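PDB 7JQE: ESAT-6/WXG100 secretion system protein from Streptococcus gallolyticus, which serves as the extracellular region of a membrane subunit of the bacterial type VIIb secretion system, which exports toxins, and probably works as a dimer. Local coordinates for the interface of chains A and B. Coordinates in Å, arbitrary orientation; residue numbers count along the deposited sequence, not the author numbering. Chains: chain A/B, ESAT-6/WXG100 secretion system protein.

The interface of chains A and B. Residues chain A 425, 428, 430, 446-448, 451; chain B 189, 192, 448, 451-453.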
loop_
_atom_site.group_PDB
_atom_site.type_symbol
_atom_site.label_atom_id
_atom_site.label_comp_id
_atom_site.label_asym_id
_atom_site.label_seq_id
_atom_site.Cartn_x
_atom_site.Cartn_y
_atom_site.Cartn_z
ATOM N N THR A 425 4.557 2.732 -0.333
ATOM C CA THR A 425 4.597 2.555 -1.780
ATOM C C THR A 425 4.724 3.880 -2.519
ATOM O O THR A 425 5.229 3.911 -3.646
ATOM C CB THR A 425 3.338 1.824 -2.250
ATOM O OG1 THR A 425 3.193 0.601 -1.516
ATOM C CG2 THR A 425 3.422 1.511 -3.734
ATOM N N GLY A 428 8.569 5.575 -0.614
ATOM C CA GLY A 428 9.781 4.787 -0.554
ATOM C C GLY A 428 10.454 4.633 -1.908
ATOM O O GLY A 428 9.804 4.546 -2.953
ATOM N N PRO A 430 11.857 2.484 -4.747
ATOM C CA PRO A 430 11.208 1.238 -5.169
ATOM C C PRO A 430 11.786 0.038 -4.437
ATOM O O PRO A 430 12.996 -0.194 -4.451
ATOM C CB PRO A 430 11.498 1.184 -6.671
ATOM C CG PRO A 430 11.709 2.618 -7.061
ATOM C CD PRO A 430 12.382 3.254 -5.885
ATOM N N ASN A 446 13.522 8.457 -6.831
ATOM C CA ASN A 446 12.790 7.406 -7.528
ATOM C C ASN A 446 11.438 7.087 -6.898
ATOM O O ASN A 446 10.732 6.202 -7.393
ATOM C CB ASN A 446 13.643 6.138 -7.598
ATOM C CG ASN A 446 14.992 6.389 -8.245
ATOM O OD1 ASN A 446 15.113 6.401 -9.471
ATOM N ND2 ASN A 446 16.012 6.608 -7.423
ATOM N N SER A 447 11.054 7.791 -5.838
ATOM C CA SER A 447 9.777 7.529 -5.198
ATOM C C SER A 447 8.632 7.814 -6.159
ATOM O O SER A 447 8.741 8.647 -7.061
ATOM C CB SER A 447 9.625 8.392 -3.950
ATOM O OG SER A 447 9.324 9.730 -4.305
ATOM N N VAL A 448 7.513 7.119 -5.951
ATOM C CA VAL A 448 6.323 7.410 -6.745
ATOM C C VAL A 448 5.896 8.858 -6.556
ATOM O O VAL A 448 5.434 9.506 -7.504
ATOM C CB VAL A 448 5.189 6.431 -6.390
ATOM C CG1 VAL A 448 3.885 6.867 -7.046
ATOM C CG2 VAL A 448 5.570 5.009 -6.816
HETATM N N MSE A 451 8.040 10.766 -9.055
HETATM C CA MSE A 451 8.117 10.304 -10.438
HETATM C C MSE A 451 6.769 10.214 -11.158
HETATM O O MSE A 451 6.719 9.920 -12.353
HETATM C CB MSE A 451 8.802 8.936 -10.486
HETATM C CG MSE A 451 10.291 8.984 -10.185
HETATM SE SE MSE A 451 11.219 9.997 -11.578
HETATM C CE MSE A 451 13.059 9.896 -10.934
ATOM N N PRO B 189 9.382 0.713 -12.279
ATOM C CA PRO B 189 10.466 -0.172 -11.837
ATOM C C PRO B 189 9.917 -1.519 -11.389
ATOM O O PRO B 189 8.860 -1.605 -10.759
ATOM C CB PRO B 189 11.100 0.595 -10.667
ATOM C CG PRO B 189 10.670 2.008 -10.851
ATOM C CD PRO B 189 9.309 1.942 -11.475
ATOM N N TYR B 192 8.758 -3.012 -7.455
ATOM C CA TYR B 192 7.444 -3.065 -6.823
ATOM C C TYR B 192 6.845 -4.462 -6.935
ATOM O O TYR B 192 6.428 -5.053 -5.934
ATOM C CB TYR B 192 6.514 -2.021 -7.440
ATOM C CG TYR B 192 6.927 -0.599 -7.142
ATOM C CD1 TYR B 192 6.621 -0.009 -5.924
ATOM C CD2 TYR B 192 7.630 0.150 -8.074
ATOM C CE1 TYR B 192 7.001 1.289 -5.646
ATOM C CE2 TYR B 192 8.015 1.446 -7.804
ATOM C CZ TYR B 192 7.698 2.012 -6.590
ATOM O OH TYR B 192 8.077 3.307 -6.317
ATOM N N VAL B 448 -0.804 4.693 -10.949
ATOM C CA VAL B 448 0.638 4.848 -10.792
ATOM C C VAL B 448 1.381 3.955 -11.775
ATOM O O VAL B 448 2.430 4.341 -12.307
ATOM C CB VAL B 448 1.054 4.562 -9.338
ATOM C CG1 VAL B 448 2.572 4.502 -9.220
ATOM C CG2 VAL B 448 0.472 5.630 -8.405
HETATM N N MSE B 451 1.495 6.025 -14.967
HETATM C CA MSE B 451 1.945 7.413 -14.908
HETATM C C MSE B 451 3.351 7.606 -14.337
HETATM O O MSE B 451 3.869 8.725 -14.320
HETATM C CB MSE B 451 0.952 8.240 -14.088
HETATM C CG MSE B 451 -0.380 8.467 -14.782
HETATM SE SE MSE B 451 -0.117 9.552 -16.389
HETATM C CE MSE B 451 -1.950 9.666 -17.053
ATOM N N TYR B 452 3.978 6.530 -13.874
ATOM C CA TYR B 452 5.337 6.626 -13.348
ATOM C C TYR B 452 6.303 7.078 -14.441
ATOM O O TYR B 452 6.464 6.401 -15.459
ATOM C CB TYR B 452 5.767 5.277 -12.781
ATOM C CG TYR B 452 7.052 5.295 -11.980
ATOM C CD1 TYR B 452 8.289 5.363 -12.614
ATOM C CD2 TYR B 452 7.029 5.215 -10.588
ATOM C CE1 TYR B 452 9.467 5.370 -11.884
ATOM C CE2 TYR B 452 8.201 5.220 -9.849
ATOM C CZ TYR B 452 9.416 5.294 -10.501
ATOM O OH TYR B 452 10.580 5.298 -9.765
ATOM N N GLY B 453 6.948 8.220 -14.225
ATOM C CA GLY B 453 7.908 8.753 -15.188
ATOM C C GLY B 453 7.340 8.910 -16.578
ATOM O O GLY B 453 8.058 8.708 -17.565
#
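Two valines meet on the two-fold axis at the apolar centre of this patch, part of the interface between two copies of the extracellular region of EsaA, the type VIIb secretion subunit, in the deposited assembly, plausibly the dimer interface. A:Val448 and B:Val448, each opening the short helix 448-451, point tip to tip, CG1 against CG1 at 3.5 Å. In both copies CG1 stands anti to the backbone N (chi1 171°), so the same branch faces the axis from either side. The other methyl of A:Val448, CG2, is turned beside its backbone N and packs obliquely on the phenol end of B:Tyr192, 3.7 Å from CZ.

B:Tyr192, from helix 191-200, reaches between several chain A elements. A:Pro430 lies over one face of B:Tyr192, its CB 3.7 Å from CE2. A:Val448 and the A:Thr425 methyl lie on the other side of the ring plane, with B:Tyr192 CE1 4.1 Å from A:Thr425 CG2 near the end of helix 396-427. Proline on one side against valine and threonine on the other should limit the ring's tilt. B:Pro189 extends the proline side, its CG 4.0 Å from CG of A:Pro430.

Further out, B:Tyr452 is held on both faces. CB of selenomethionine A:Met451 sits over the centre of the B:Tyr452 ring in a CH-pi contact, 3.8 Å from the centroid, and CD of B:Pro189 from its own chain lies against the opposite face, offset toward the rim. With CG anti to the backbone N (chi1 -169°), the ring extends toward chain A and delivers its hydroxyl to the polar rim. There B:Tyr452 OH donates to the backbone A:Asn446 O at 2.5 Å, in the carbonyl plane and on a lone pair. Next along chain B, B:Gly453 N donates to A:Met451 O, also at 2.5 Å and fairly straight (160° at H), although the donor stands above the carbonyl plane. Both acceptors are main-chain carbonyls, bracketing A:Val448.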